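Local coordinates for protein putative alpha-galactosidase (Bacteroides fragilis, PDB 4NZJ) that probably releases terminal, non-reducing alpha-D-galactose residues from alpha-D-galactosides by hydrolysis, as a glycoside hydrolase family 27 enzyme built round a TIM barrel, at residues N16-I21 against Y32-G37; M41-E46 against L75-A80; D208-G213 against T245-V250; I299-A304 against A392-R397; I381-D386 against W404-A409. All coordinates share one frame; numbering follows the deposited sequence.

Contact 1: residues N16-I21 against Y32-G37; sequences NSPHII and YIPTSG
Asn-16 meets the segment 32-37 twice, once with its backbone and once with its side chain. Its N-H points at the carbonyl of Pro-34 in a nearly straight hydrogen bond (N to O 2.8 Å, 170° at the hydrogen). The side chain starts beside the backbone N, with CG anti to the carbonyl carbon (chi1 -60°), and this carries the amide along the other segment to Ser-36. There ND2 donates to the hydroxyl, with Asn-16 ND2 to Ser-36 OG at 2.8 Å and the oxygen close to the amide plane. The same ND2 has a second acceptor in the carbonyl of Asp-133, so two acceptors engage this one nitrogen and fix the turn of the amide. Ser-17 turns its CB away and contributes its carbonyl, whose O lies 3.7 Å from Pro-34 CG. Pro-18, which follows a cis peptide bond, brings its CD to 4.3 Å from Pro-34 CG, a loose proline-to-proline contact. The chain then moves off toward the other sheet of the domain, where His-19 and Ile-21 bond through their backbones to Val-89.

The contact thus lies where the chain passes from one sheet of the N-terminal Ig-like domain to the other. Strand 14-15 pairs with strand 28-36, whereas strand 20-23 runs parallel to strand 82-92. The Asp-133 carboxylate, through OD1, accepts from Tyr-32 OH and Thr-35 N, and Ser-17 and Pro-18 rest on Gln-385 beyond helix 378-384.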
# COMPACT_ATOMS: atom_id res chain seq x y z
N ASN A 16 2.09 12.04 -10.19
CA ASN A 16 1.55 11.71 -8.88
C ASN A 16 2.58 11.06 -7.96
O ASN A 16 3.69 10.73 -8.38
CB ASN A 16 0.32 10.81 -9.04
CG ASN A 16 -0.79 11.47 -9.85
OD1 ASN A 16 -1.13 12.63 -9.61
ND2 ASN A 16 -1.36 10.74 -10.80
N SER A 17 2.19 10.90 -6.69
CA SER A 17 3.00 10.21 -5.68
C SER A 17 3.17 8.73 -6.04
O SER A 17 2.32 8.17 -6.75
CB SER A 17 2.33 10.35 -4.31
OG SER A 17 2.22 11.71 -3.94
N PRO A 18 4.23 8.08 -5.53
CA PRO A 18 5.24 8.57 -4.57
C PRO A 18 6.29 9.46 -5.21
O PRO A 18 6.59 9.30 -6.39
CB PRO A 18 5.90 7.28 -4.08
CG PRO A 18 5.74 6.32 -5.20
CD PRO A 18 4.42 6.65 -5.84
N HIS A 19 6.86 10.36 -4.42
CA HIS A 19 7.95 11.23 -4.86
C HIS A 19 9.30 10.83 -4.26
O HIS A 19 10.28 11.58 -4.32
CB HIS A 19 7.63 12.68 -4.51
CG HIS A 19 6.31 13.16 -5.05
ND1 HIS A 19 6.06 13.28 -6.40
CD2 HIS A 19 5.18 13.55 -4.42
CE1 HIS A 19 4.82 13.71 -6.58
NE2 HIS A 19 4.27 13.88 -5.39
N ILE A 20 9.35 9.64 -3.66
CA ILE A 20 10.60 9.07 -3.15
C ILE A 20 10.50 7.56 -3.32
O ILE A 20 9.42 6.99 -3.18
CB ILE A 20 10.87 9.44 -1.68
CG1 ILE A 20 12.27 9.01 -1.27
CG2 ILE A 20 9.82 8.83 -0.75
CD1 ILE A 20 12.68 9.49 0.11
N ILE A 21 11.62 6.93 -3.67
CA ILE A 21 11.65 5.49 -3.91
C ILE A 21 13.00 4.93 -3.48
O ILE A 21 14.05 5.51 -3.79
CB ILE A 21 11.36 5.17 -5.41
CG1 ILE A 21 11.25 3.65 -5.64
CG2 ILE A 21 12.42 5.76 -6.32
CD1 ILE A 21 9.95 3.05 -5.18
N TYR A 32 7.52 2.86 -12.72
CA TYR A 32 6.63 3.56 -13.63
C TYR A 32 6.24 4.87 -12.97
O TYR A 32 5.83 4.89 -11.81
CB TYR A 32 5.38 2.73 -13.94
CG TYR A 32 4.32 3.49 -14.70
CD1 TYR A 32 4.44 3.71 -16.07
CD2 TYR A 32 3.21 4.02 -14.05
CE1 TYR A 32 3.48 4.42 -16.78
CE2 TYR A 32 2.24 4.72 -14.75
CZ TYR A 32 2.38 4.92 -16.11
OH TYR A 32 1.44 5.63 -16.82
N ILE A 33 6.35 5.96 -13.73
CA ILE A 33 6.03 7.28 -13.21
C ILE A 33 4.51 7.47 -13.25
O ILE A 33 3.95 7.65 -14.33
CB ILE A 33 6.72 8.39 -14.03
CG1 ILE A 33 8.24 8.19 -14.02
CG2 ILE A 33 6.34 9.76 -13.48
CD1 ILE A 33 8.96 8.94 -15.13
N PRO A 34 3.84 7.41 -12.09
CA PRO A 34 2.38 7.47 -12.13
C PRO A 34 1.93 8.86 -12.55
O PRO A 34 2.28 9.85 -11.90
CB PRO A 34 1.97 7.16 -10.68
CG PRO A 34 3.21 6.69 -9.99
CD PRO A 34 4.32 7.39 -10.70
N THR A 35 1.19 8.94 -13.65
CA THR A 35 0.90 10.23 -14.28
C THR A 35 -0.54 10.32 -14.77
O THR A 35 -0.95 9.58 -15.67
CB THR A 35 1.85 10.48 -15.47
OG1 THR A 35 3.19 10.11 -15.12
CG2 THR A 35 1.84 11.94 -15.87
N SER A 36 -1.30 11.23 -14.18
CA SER A 36 -2.65 11.51 -14.66
C SER A 36 -2.57 12.44 -15.87
O SER A 36 -1.57 13.14 -16.06
CB SER A 36 -3.49 12.16 -13.56
OG SER A 36 -3.60 11.30 -12.44
N GLY A 37 -3.62 12.44 -16.69
CA GLY A 37 -3.71 13.36 -17.82
C GLY A 37 -4.07 12.66 -19.11
O GLY A 37 -3.95 11.44 -19.22

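Contact 2: residues M41-E46 against L75-A80; sequences MQWSAE and LKAENA
An antiparallel strand pair at the edge of a sheet in the Ig-like domain joins Gln-42 to Glu-78 and Ser-44 to Lys-76. Both are hydrogen-bonded pairs, each closed by two backbone bonds: Glu-78 N reaches Gln-42 O at 2.8 Å, and Ser-44 N reaches Lys-76 O at 2.9 Å. Between and beyond them, Trp-43 with Ala-77 and Ala-45 with Leu-75 form the non-hydrogen-bonded pairs, and their side chains share one face.

On that face the Trp-43 CD1 corner of the indole lies 3.9 Å from Ala-77 CB. In one of its two conformers the selenomethionine Met-41, bent at chi2 and chi3, brings SE to 4.0 Å from Ala-77 CB, its CG over the rim of one face of the indole. This is the inward side of a beta sandwich: Trp-43 packs on Tyr-32 and Ile-33 of strand 28-36, and its NE1 bonds to Thr-35 OG1. Strand 42-46 is outermost in its sheet, strand 82-92 flanking strand 69-79 on its other side.

The opposite face carries the polar side chains. Lys-76 runs out fully extended, its CB 3.6 Å from Ser-44 OG, and in one of the two conformers of Glu-78 its NZ forms a salt bridge to Glu-78 OE2 (3.1 Å), met from above the carboxylate plane. In that conformer Glu-78 OE1 lies 2.8 Å from a water that also hydrogen-bonds Ser-44 OG.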
# COMPACT_ATOMS: atom_id res chain seq x y z
N MSE A 41 1.06 10.47 -24.04
CA MSE A 41 1.91 11.12 -23.05
C MSE A 41 3.35 10.83 -23.37
O MSE A 41 3.68 9.76 -23.86
CB MSE A 41 1.52 10.55 -21.68
CG MSE A 41 2.24 11.15 -20.47
SE MSE A 41 1.52 12.92 -19.99
CE MSE A 41 -0.16 12.36 -19.14
N GLN A 42 4.23 11.80 -23.09
CA GLN A 42 5.67 11.63 -23.26
C GLN A 42 6.37 12.02 -21.96
O GLN A 42 6.02 13.03 -21.34
CB GLN A 42 6.18 12.49 -24.41
CG GLN A 42 7.70 12.58 -24.49
CD GLN A 42 8.18 13.26 -25.75
OE1 GLN A 42 8.72 14.36 -25.71
NE2 GLN A 42 7.98 12.60 -26.89
N TRP A 43 7.35 11.22 -21.56
CA TRP A 43 8.12 11.48 -20.34
C TRP A 43 9.58 11.76 -20.65
O TRP A 43 10.13 11.26 -21.63
CB TRP A 43 8.06 10.27 -19.42
CG TRP A 43 6.74 10.00 -18.78
CD1 TRP A 43 6.32 10.43 -17.56
CD2 TRP A 43 5.68 9.20 -19.31
NE1 TRP A 43 5.06 9.95 -17.29
CE2 TRP A 43 4.64 9.19 -18.35
CE3 TRP A 43 5.50 8.48 -20.50
CZ2 TRP A 43 3.44 8.50 -18.55
CZ3 TRP A 43 4.31 7.80 -20.70
CH2 TRP A 43 3.30 7.81 -19.72
N SER A 44 10.21 12.56 -19.79
CA SER A 44 11.66 12.77 -19.85
C SER A 44 12.19 13.07 -18.45
O SER A 44 11.41 13.28 -17.51
CB SER A 44 12.01 13.90 -20.82
OG SER A 44 11.41 15.12 -20.43
N ALA A 45 13.51 13.06 -18.31
CA ALA A 45 14.13 13.30 -17.01
C ALA A 45 15.45 14.04 -17.13
O ALA A 45 16.16 13.93 -18.14
CB ALA A 45 14.33 11.99 -16.27
N GLU A 46 15.77 14.81 -16.09
CA GLU A 46 17.06 15.46 -15.95
C GLU A 46 17.73 14.89 -14.70
O GLU A 46 17.07 14.65 -13.69
CB GLU A 46 16.91 16.97 -15.82
CG GLU A 46 16.31 17.64 -17.04
N LEU A 75 11.64 15.02 -13.09
CA LEU A 75 10.80 14.32 -14.07
C LEU A 75 9.90 15.31 -14.77
O LEU A 75 9.43 16.27 -14.17
CB LEU A 75 9.94 13.27 -13.39
CG LEU A 75 10.65 12.24 -12.53
CD1 LEU A 75 9.64 11.35 -11.83
CD2 LEU A 75 11.62 11.42 -13.37
N LYS A 76 9.63 15.03 -16.05
CA LYS A 76 8.74 15.85 -16.85
C LYS A 76 7.80 14.95 -17.64
O LYS A 76 8.23 13.97 -18.24
CB LYS A 76 9.55 16.73 -17.80
CG LYS A 76 8.74 17.74 -18.59
CD LYS A 76 9.66 18.59 -19.44
CE LYS A 76 8.88 19.65 -20.21
NZ LYS A 76 9.70 20.27 -21.28
N ALA A 77 6.51 15.27 -17.60
CA ALA A 77 5.50 14.59 -18.40
C ALA A 77 4.84 15.64 -19.27
O ALA A 77 4.53 16.72 -18.78
CB ALA A 77 4.48 13.91 -17.51
N GLU A 78 4.64 15.32 -20.55
CA GLU A 78 4.07 16.25 -21.52
C GLU A 78 2.96 15.58 -22.33
O GLU A 78 3.13 14.46 -22.80
CB GLU A 78 5.15 16.70 -22.52
CG GLU A 78 6.41 17.29 -21.91
CD GLU A 78 7.48 17.56 -22.95
OE1 GLU A 78 8.02 16.58 -23.53
OE2 GLU A 78 7.79 18.74 -23.20
N ASN A 79 1.85 16.29 -22.52
CA ASN A 79 0.82 15.88 -23.47
C ASN A 79 0.36 17.11 -24.27
O ASN A 79 0.94 18.19 -24.14
CB ASN A 79 -0.34 15.15 -22.78
CG ASN A 79 -1.16 16.04 -21.86
OD1 ASN A 79 -1.10 17.26 -21.93
ND2 ASN A 79 -1.95 15.41 -20.98
N ALA A 80 -0.68 16.94 -25.09
CA ALA A 80 -1.19 18.03 -25.93
C ALA A 80 -1.65 19.27 -25.14
O ALA A 80 -1.67 20.37 -25.69
CB ALA A 80 -2.32 17.52 -26.80
O HOH W 1 8.62 14.90 -21.34

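Contact 3: residues D208-G213 against T245-V250; sequences DFASWG and TNRSIV
Thr-245 opens the contact against Ala-210, its CB only 3.6 Å from Ala-210 CB, with the CG2 methyl a little farther off. OG1 sits between the backbone N and the carbonyl carbon (chi1 74°), where it bonds to the carbonyl of Leu-242 and receives a weak bond from Arg-247 N. Asn-246 brings its amide oxygen, OD1, to 4.0 Å from Ala-210 CB.

Arg-247 spans the end of the helix. Its aliphatic part crosses beside Ala-210, where CD comes to 3.3 Å from Ala-210 O, and the chain then bends at chi3 (76°) to lay the guanidinium over Gly-213. Gly-213 CA is 3.5 Å above the guanidinium plane, toward the rim of that face. No direct hydrogen bond joins the segments; instead a water, at the guanidinium edge, accepts from Arg-247 NH1 (3.0 Å) and donates to Ala-210 O (3.0 Å). The charged end is held further by Asp-215, a salt-bridge partner of NH2, and by the Val-214 carbonyl, which accepts from NE. Ile-249 finishes the walk, reaching Ala-210 CB at 4.3 Å with its CD1.

Gly-213, with positive phi, ends helix 202-212 in a Schellman motif, and the Arg-247 guanidinium lies with one face on this cap. Within the catalytic TIM barrel, the segment 245-250 links helix 228-243 to strand 250-254, which lies next to strand 216-220 in the parallel sheet. The contact therefore packs the loop entering one barrel strand against the end of the helix leading to its neighbour, and Arg-247 also touches His-175 of helix 166-176.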
# COMPACT_ATOMS: atom_id res chain seq x y z
N ASP A 208 14.92 -19.08 -5.36
CA ASP A 208 13.96 -19.37 -6.43
C ASP A 208 13.10 -18.14 -6.71
O ASP A 208 12.92 -17.74 -7.87
CB ASP A 208 13.08 -20.57 -6.09
CG ASP A 208 13.77 -21.91 -6.33
OD1 ASP A 208 14.85 -21.96 -6.97
OD2 ASP A 208 13.22 -22.94 -5.88
N PHE A 209 12.56 -17.53 -5.65
CA PHE A 209 11.74 -16.33 -5.81
C PHE A 209 12.51 -15.26 -6.59
O PHE A 209 11.97 -14.66 -7.53
CB PHE A 209 11.28 -15.75 -4.46
CG PHE A 209 10.44 -16.69 -3.64
CD1 PHE A 209 9.64 -17.67 -4.24
CD2 PHE A 209 10.43 -16.59 -2.25
CE1 PHE A 209 8.87 -18.52 -3.46
CE2 PHE A 209 9.66 -17.44 -1.48
CZ PHE A 209 8.88 -18.41 -2.09
N ALA A 210 13.76 -15.03 -6.22
CA ALA A 210 14.59 -14.03 -6.89
C ALA A 210 14.83 -14.40 -8.36
O ALA A 210 14.75 -13.53 -9.23
CB ALA A 210 15.91 -13.84 -6.16
N SER A 211 15.08 -15.68 -8.63
CA SER A 211 15.29 -16.13 -10.01
C SER A 211 14.04 -15.90 -10.88
O SER A 211 14.16 -15.70 -12.10
CB SER A 211 15.73 -17.60 -10.06
OG SER A 211 14.65 -18.48 -9.86
N TRP A 212 12.87 -15.94 -10.26
CA TRP A 212 11.62 -15.71 -10.98
C TRP A 212 11.27 -14.23 -11.14
O TRP A 212 10.34 -13.89 -11.86
CB TRP A 212 10.45 -16.40 -10.28
CG TRP A 212 10.63 -17.87 -10.11
CD1 TRP A 212 11.43 -18.69 -10.84
CD2 TRP A 212 9.96 -18.69 -9.16
NE1 TRP A 212 11.31 -19.99 -10.39
CE2 TRP A 212 10.42 -20.01 -9.35
CE3 TRP A 212 9.03 -18.44 -8.14
CZ2 TRP A 212 9.97 -21.08 -8.57
CZ3 TRP A 212 8.59 -19.50 -7.37
CH2 TRP A 212 9.06 -20.81 -7.58
N GLY A 213 12.00 -13.36 -10.44
CA GLY A 213 11.76 -11.92 -10.51
C GLY A 213 10.76 -11.40 -9.50
O GLY A 213 10.17 -10.34 -9.68
N THR A 245 19.77 -12.74 -1.65
CA THR A 245 19.49 -12.81 -3.09
C THR A 245 19.97 -11.55 -3.79
O THR A 245 20.41 -10.60 -3.14
CB THR A 245 17.99 -12.97 -3.39
OG1 THR A 245 17.30 -11.73 -3.18
CG2 THR A 245 17.36 -14.07 -2.54
N ASN A 246 19.83 -11.54 -5.11
CA ASN A 246 20.22 -10.37 -5.92
C ASN A 246 19.05 -9.45 -6.30
O ASN A 246 19.13 -8.73 -7.29
CB ASN A 246 20.99 -10.83 -7.17
CG ASN A 246 20.16 -11.69 -8.11
OD1 ASN A 246 18.99 -11.98 -7.85
ND2 ASN A 246 20.78 -12.11 -9.21
N ARG A 247 17.98 -9.48 -5.52
CA ARG A 247 16.83 -8.59 -5.75
C ARG A 247 16.49 -7.79 -4.50
O ARG A 247 16.81 -8.20 -3.38
CB ARG A 247 15.59 -9.38 -6.17
CG ARG A 247 15.68 -10.03 -7.53
CD ARG A 247 14.31 -10.52 -7.99
NE ARG A 247 13.44 -9.45 -8.46
CZ ARG A 247 13.55 -8.84 -9.64
NH1 ARG A 247 14.51 -9.17 -10.50
NH2 ARG A 247 12.69 -7.88 -9.98
N SER A 248 15.81 -6.67 -4.70
CA SER A 248 15.19 -5.93 -3.61
C SER A 248 13.80 -6.51 -3.37
O SER A 248 12.84 -6.13 -4.04
CB SER A 248 15.07 -4.44 -3.95
OG SER A 248 16.33 -3.83 -4.03
N ILE A 249 13.70 -7.44 -2.43
CA ILE A 249 12.43 -8.10 -2.14
C ILE A 249 11.81 -7.55 -0.86
O ILE A 249 12.37 -7.66 0.24
CB ILE A 249 12.58 -9.63 -2.05
CG1 ILE A 249 13.22 -10.17 -3.33
CG2 ILE A 249 11.21 -10.27 -1.82
CD1 ILE A 249 13.39 -11.68 -3.38
N VAL A 250 10.64 -6.93 -1.01
CA VAL A 250 9.87 -6.44 0.12
C VAL A 250 9.41 -7.63 0.96
O VAL A 250 8.96 -8.64 0.42
CB VAL A 250 8.66 -5.61 -0.35
CG1 VAL A 250 7.69 -5.33 0.79
CG2 VAL A 250 9.14 -4.32 -0.99
O HOH W 2 16.50 -11.37 -10.37

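Contact 4: residues I299-A304 against A392-R397; sequences ILEINA and AERSIR
Glu-301 and the arginines Arg-394 and Arg-397 form a salt-bridge network between helix 296-303 of the TIM-barrel domain and the edge strand 393-397 of the C-terminal beta sheet. The two oxygens of the carboxylate bond chiefly to different arginines. Glu-301 OE1 lies at the edge of the Arg-394 guanidinium, near its plane, and accepts a hydrogen bond from NH2 (3.2 Å), which meets it from above the carboxylate plane, and a weak one from NH1 (3.0 Å). OE2 takes the straighter bond from Arg-397, whose NE reaches it at 2.9 Å (166°) on the syn side, somewhat out of the carboxylate plane. The carboxylate is inclined 38° to one guanidinium and 55° to the other, so neither pair is coplanar.

Two apolar groups clamp Arg-394. Ala-304 CB lies 3.5 Å above the centre of one face of its guanidinium, and Arg-397 CD lies 3.6 Å above the centre of the opposite face. The side chain leaves with CG anti to the backbone N and bends at chi3, which turns the flat group into this slot. A classic bulge, in which Ser-395 and Ile-396 both face Ile-403, separates the arginines along the strand. Two positive charges so near should help keep Glu-301 ionised. A water accepts from Arg-394 NH2 and donates to the Glu-301 carbonyl, with Glu-301 O 2.8 Å from it.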
# COMPACT_ATOMS: atom_id res chain seq x y z
N ILE A 299 -10.38 -2.88 13.55
CA ILE A 299 -8.99 -2.78 13.18
C ILE A 299 -8.45 -1.37 13.46
O ILE A 299 -7.30 -1.21 13.85
CB ILE A 299 -8.75 -3.26 11.73
CG1 ILE A 299 -8.90 -4.79 11.70
CG2 ILE A 299 -7.37 -2.84 11.24
CD1 ILE A 299 -8.79 -5.43 10.34
N LEU A 300 -9.30 -0.35 13.30
CA LEU A 300 -8.92 1.02 13.70
C LEU A 300 -8.53 1.08 15.17
O LEU A 300 -7.54 1.72 15.52
CB LEU A 300 -10.06 2.01 13.45
CG LEU A 300 -10.35 2.33 11.99
CD1 LEU A 300 -11.59 3.22 11.89
CD2 LEU A 300 -9.15 3.00 11.34
N GLU A 301 -9.31 0.44 16.03
CA GLU A 301 -9.02 0.43 17.46
C GLU A 301 -7.67 -0.22 17.76
O GLU A 301 -6.95 0.22 18.65
CB GLU A 301 -10.12 -0.30 18.24
CG GLU A 301 -11.51 0.34 18.20
CD GLU A 301 -11.56 1.77 18.73
OE1 GLU A 301 -10.81 2.12 19.66
OE2 GLU A 301 -12.38 2.56 18.22
N ILE A 302 -7.35 -1.28 17.02
CA ILE A 302 -6.08 -1.98 17.20
C ILE A 302 -4.89 -1.14 16.74
O ILE A 302 -3.88 -1.07 17.44
CB ILE A 302 -6.10 -3.35 16.46
CG1 ILE A 302 -7.11 -4.29 17.14
CG2 ILE A 302 -4.70 -3.98 16.45
CD1 ILE A 302 -7.44 -5.53 16.33
N ASN A 303 -5.01 -0.51 15.58
CA ASN A 303 -3.90 0.24 15.01
C ASN A 303 -3.69 1.60 15.66
O ASN A 303 -2.57 2.11 15.64
CB ASN A 303 -4.10 0.42 13.50
CG ASN A 303 -2.78 0.55 12.75
OD1 ASN A 303 -1.76 0.03 13.19
ND2 ASN A 303 -2.81 1.23 11.60
N ALA A 304 -4.74 2.19 16.23
CA ALA A 304 -4.67 3.56 16.78
C ALA A 304 -3.46 3.83 17.69
O ALA A 304 -2.77 4.83 17.49
CB ALA A 304 -5.95 3.94 17.51
N ALA A 392 -0.85 8.58 11.26
CA ALA A 392 -1.69 9.52 12.02
C ALA A 392 -1.97 9.00 13.43
O ALA A 392 -2.19 7.81 13.62
CB ALA A 392 -3.01 9.75 11.31
N GLU A 393 -1.96 9.92 14.39
CA GLU A 393 -2.39 9.62 15.74
C GLU A 393 -3.88 9.92 15.84
O GLU A 393 -4.36 10.89 15.24
CB GLU A 393 -1.65 10.50 16.74
CG GLU A 393 -0.19 10.13 16.93
CD GLU A 393 0.54 11.12 17.82
OE1 GLU A 393 0.85 12.23 17.34
OE2 GLU A 393 0.80 10.80 19.00
N ARG A 394 -4.60 9.10 16.59
CA ARG A 394 -5.98 9.40 16.91
C ARG A 394 -5.96 10.25 18.17
O ARG A 394 -5.96 9.74 19.30
CB ARG A 394 -6.82 8.14 17.08
CG ARG A 394 -8.29 8.43 17.33
CD ARG A 394 -9.12 7.17 17.44
NE ARG A 394 -8.70 6.35 18.57
CZ ARG A 394 -9.13 5.11 18.80
NH1 ARG A 394 -9.98 4.52 17.98
NH2 ARG A 394 -8.69 4.45 19.86
N SER A 395 -5.90 11.56 17.97
CA SER A 395 -5.73 12.52 19.06
C SER A 395 -6.95 12.59 19.97
O SER A 395 -6.82 12.85 21.17
CB SER A 395 -5.44 13.91 18.49
OG SER A 395 -4.26 13.88 17.70
N ILE A 396 -8.13 12.40 19.39
CA ILE A 396 -9.37 12.37 20.14
C ILE A 396 -10.24 11.21 19.66
O ILE A 396 -10.48 11.07 18.46
CB ILE A 396 -10.17 13.68 20.01
CG1 ILE A 396 -9.30 14.88 20.41
CG2 ILE A 396 -11.43 13.64 20.86
CD1 ILE A 396 -9.99 16.22 20.29
N ARG A 397 -10.71 10.39 20.60
CA ARG A 397 -11.75 9.41 20.34
C ARG A 397 -12.94 9.77 21.21
O ARG A 397 -13.00 9.40 22.39
CB ARG A 397 -11.29 7.97 20.64
CG ARG A 397 -12.28 6.93 20.13
CD ARG A 397 -12.20 5.58 20.82
NE ARG A 397 -13.11 4.65 20.16
CZ ARG A 397 -14.43 4.60 20.35
NH1 ARG A 397 -15.03 5.40 21.22
NH2 ARG A 397 -15.16 3.73 19.66
O HOH W 3 -7.97 1.77 20.70
O HOH W 4 -15.22 1.52 17.66
O HOH W 5 -2.17 5.38 14.80

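Contact 5: residues I381-D386 against W404-A409; sequences IAINQD and WVKPLA
Asp-386 sets CG anti to its backbone N (chi1 -174°), which swings the carboxylate toward Leu-408 and Ala-409, while Lys-406 runs extended from the strand and turns only at chi4 (-56°), bringing NZ in beside the end of the helix. The carboxylate receives the N-H of Ala-409: Ala-409 N lies 2.9 Å from Asp-386 OD2, on the syn lone pair, and makes a weak, longer bond to OD1. Leu-408 packs against the acid, its CD2 3.8 Å from Asp-386 CG. OD2 also accepts from the backbone N of Leu-388, so two backbone N-H groups share this oxygen.

These bonds join the loop just after helix 378-384, the last of the TIM-barrel domain, to the residues just after strand 401-407 of the C-terminal beta domain, close to where the chain crosses between the domains. The side chains of Ile-383 and Lys-406 run alongside each other, pointing opposite ways, with Ile-383 CG2 tight against Lys-406 CD at 3.5 Å, and the Lys-406 CE methylene comes to 3.4 Å from Ile-383 O.

The ammonium does not touch the acid directly; NZ and Asp-386 OD2 are 4.9 Å apart. One water bridges them, accepting from Lys-406 NZ and donating to OD2 (2.9 Å) and to the carbonyl of Pro-407. A second accepts from NZ (2.8 Å) and donates to the carbonyls of Asn-384 and Asp-386, while NZ itself donates to Arg-390 O.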
# COMPACT_ATOMS: atom_id res chain seq x y z
N ILE A 381 -4.31 9.77 -1.43
CA ILE A 381 -3.11 9.00 -1.73
C ILE A 381 -1.84 9.82 -1.47
O ILE A 381 -0.86 9.30 -0.92
CB ILE A 381 -3.15 8.46 -3.17
CG1 ILE A 381 -4.26 7.42 -3.28
CG2 ILE A 381 -1.80 7.86 -3.56
CD1 ILE A 381 -4.63 7.06 -4.70
N ALA A 382 -1.86 11.10 -1.83
CA ALA A 382 -0.71 11.97 -1.58
C ALA A 382 -0.40 12.04 -0.07
O ALA A 382 0.76 12.05 0.33
CB ALA A 382 -0.94 13.36 -2.15
N ILE A 383 -1.44 12.08 0.74
CA ILE A 383 -1.28 12.02 2.19
C ILE A 383 -0.66 10.68 2.63
O ILE A 383 0.32 10.67 3.37
CB ILE A 383 -2.62 12.29 2.92
CG1 ILE A 383 -2.98 13.77 2.77
CG2 ILE A 383 -2.53 11.89 4.39
CD1 ILE A 383 -4.40 14.11 3.16
N ASN A 384 -1.22 9.57 2.14
CA ASN A 384 -0.65 8.23 2.43
C ASN A 384 0.83 8.13 2.07
O ASN A 384 1.63 7.53 2.81
CB ASN A 384 -1.40 7.15 1.66
CG ASN A 384 -0.86 5.75 1.93
OD1 ASN A 384 -0.08 5.21 1.14
ND2 ASN A 384 -1.27 5.15 3.05
N GLN A 385 1.18 8.72 0.94
CA GLN A 385 2.53 8.62 0.39
C GLN A 385 3.47 9.75 0.86
O GLN A 385 4.59 9.87 0.37
CB GLN A 385 2.45 8.59 -1.14
CG GLN A 385 1.69 7.39 -1.69
CD GLN A 385 2.48 6.10 -1.55
OE1 GLN A 385 3.48 5.89 -2.25
NE2 GLN A 385 2.04 5.23 -0.65
N ASP A 386 3.02 10.57 1.80
CA ASP A 386 3.85 11.68 2.28
C ASP A 386 5.21 11.16 2.76
O ASP A 386 5.27 10.21 3.53
CB ASP A 386 3.17 12.44 3.40
CG ASP A 386 3.95 13.68 3.81
OD1 ASP A 386 3.86 14.70 3.10
OD2 ASP A 386 4.67 13.63 4.83
N TRP A 404 -8.19 12.43 13.86
CA TRP A 404 -6.88 11.85 13.57
C TRP A 404 -5.99 12.95 12.99
O TRP A 404 -6.46 13.77 12.21
CB TRP A 404 -6.99 10.73 12.55
CG TRP A 404 -7.73 9.51 13.01
CD1 TRP A 404 -9.08 9.37 13.13
CD2 TRP A 404 -7.15 8.24 13.33
NE1 TRP A 404 -9.38 8.09 13.55
CE2 TRP A 404 -8.22 7.38 13.67
CE3 TRP A 404 -5.85 7.75 13.39
CZ2 TRP A 404 -8.02 6.05 14.06
CZ3 TRP A 404 -5.64 6.43 13.77
CH2 TRP A 404 -6.72 5.60 14.10
N VAL A 405 -4.71 12.94 13.35
CA VAL A 405 -3.79 14.00 12.96
C VAL A 405 -2.49 13.41 12.44
O VAL A 405 -1.86 12.60 13.12
CB VAL A 405 -3.48 14.92 14.16
CG1 VAL A 405 -2.57 16.07 13.73
CG2 VAL A 405 -4.78 15.46 14.75
N LYS A 406 -2.10 13.84 11.24
CA LYS A 406 -0.90 13.34 10.57
C LYS A 406 0.01 14.52 10.18
O LYS A 406 -0.32 15.26 9.25
CB LYS A 406 -1.30 12.55 9.32
CG LYS A 406 -0.19 11.74 8.65
CD LYS A 406 -0.65 11.31 7.26
CE LYS A 406 0.08 10.10 6.70
NZ LYS A 406 1.56 10.25 6.63
N PRO A 407 1.14 14.69 10.87
CA PRO A 407 2.12 15.69 10.42
C PRO A 407 2.67 15.33 9.04
O PRO A 407 2.85 14.16 8.75
CB PRO A 407 3.22 15.61 11.49
CG PRO A 407 2.59 14.94 12.66
CD PRO A 407 1.60 13.99 12.08
N LEU A 408 2.89 16.34 8.21
CA LEU A 408 3.39 16.15 6.84
C LEU A 408 4.79 16.73 6.69
O LEU A 408 5.22 17.56 7.49
CB LEU A 408 2.44 16.81 5.83
CG LEU A 408 0.97 16.38 5.90
CD1 LEU A 408 0.13 17.23 4.96
CD2 LEU A 408 0.82 14.91 5.55
N ALA A 409 5.51 16.31 5.65
CA ALA A 409 6.92 16.69 5.48
C ALA A 409 7.10 18.20 5.34
O ALA A 409 8.11 18.76 5.79
CB ALA A 409 7.52 15.98 4.29
O HOH W 6 3.11 8.76 4.76
O HOH W 7 3.58 12.14 7.02

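Contacts 1 and 2 both belong to the Ig-like domain, their centres 12 Å apart, and meet where Thr-35 CG2 packs on Ala-77 CB at 3.7 Å. Contact 1 also touches contact 5, Ser-17 CB lying 3.6 Å from Gln-385 CB, which joins the Ig-like domain to the residue that follows the barrel's last helix. Contacts 4 and 5 share the boundary between barrel and C-terminal sheet: their segments alternate along the chain, and Glu-393 O lies 2.8 Å from Val-405 N across neighbouring strands. Contact 3 stands apart within the barrel, its centre about 35 Å from that of contact 4, on the opposite side of the chain's centre.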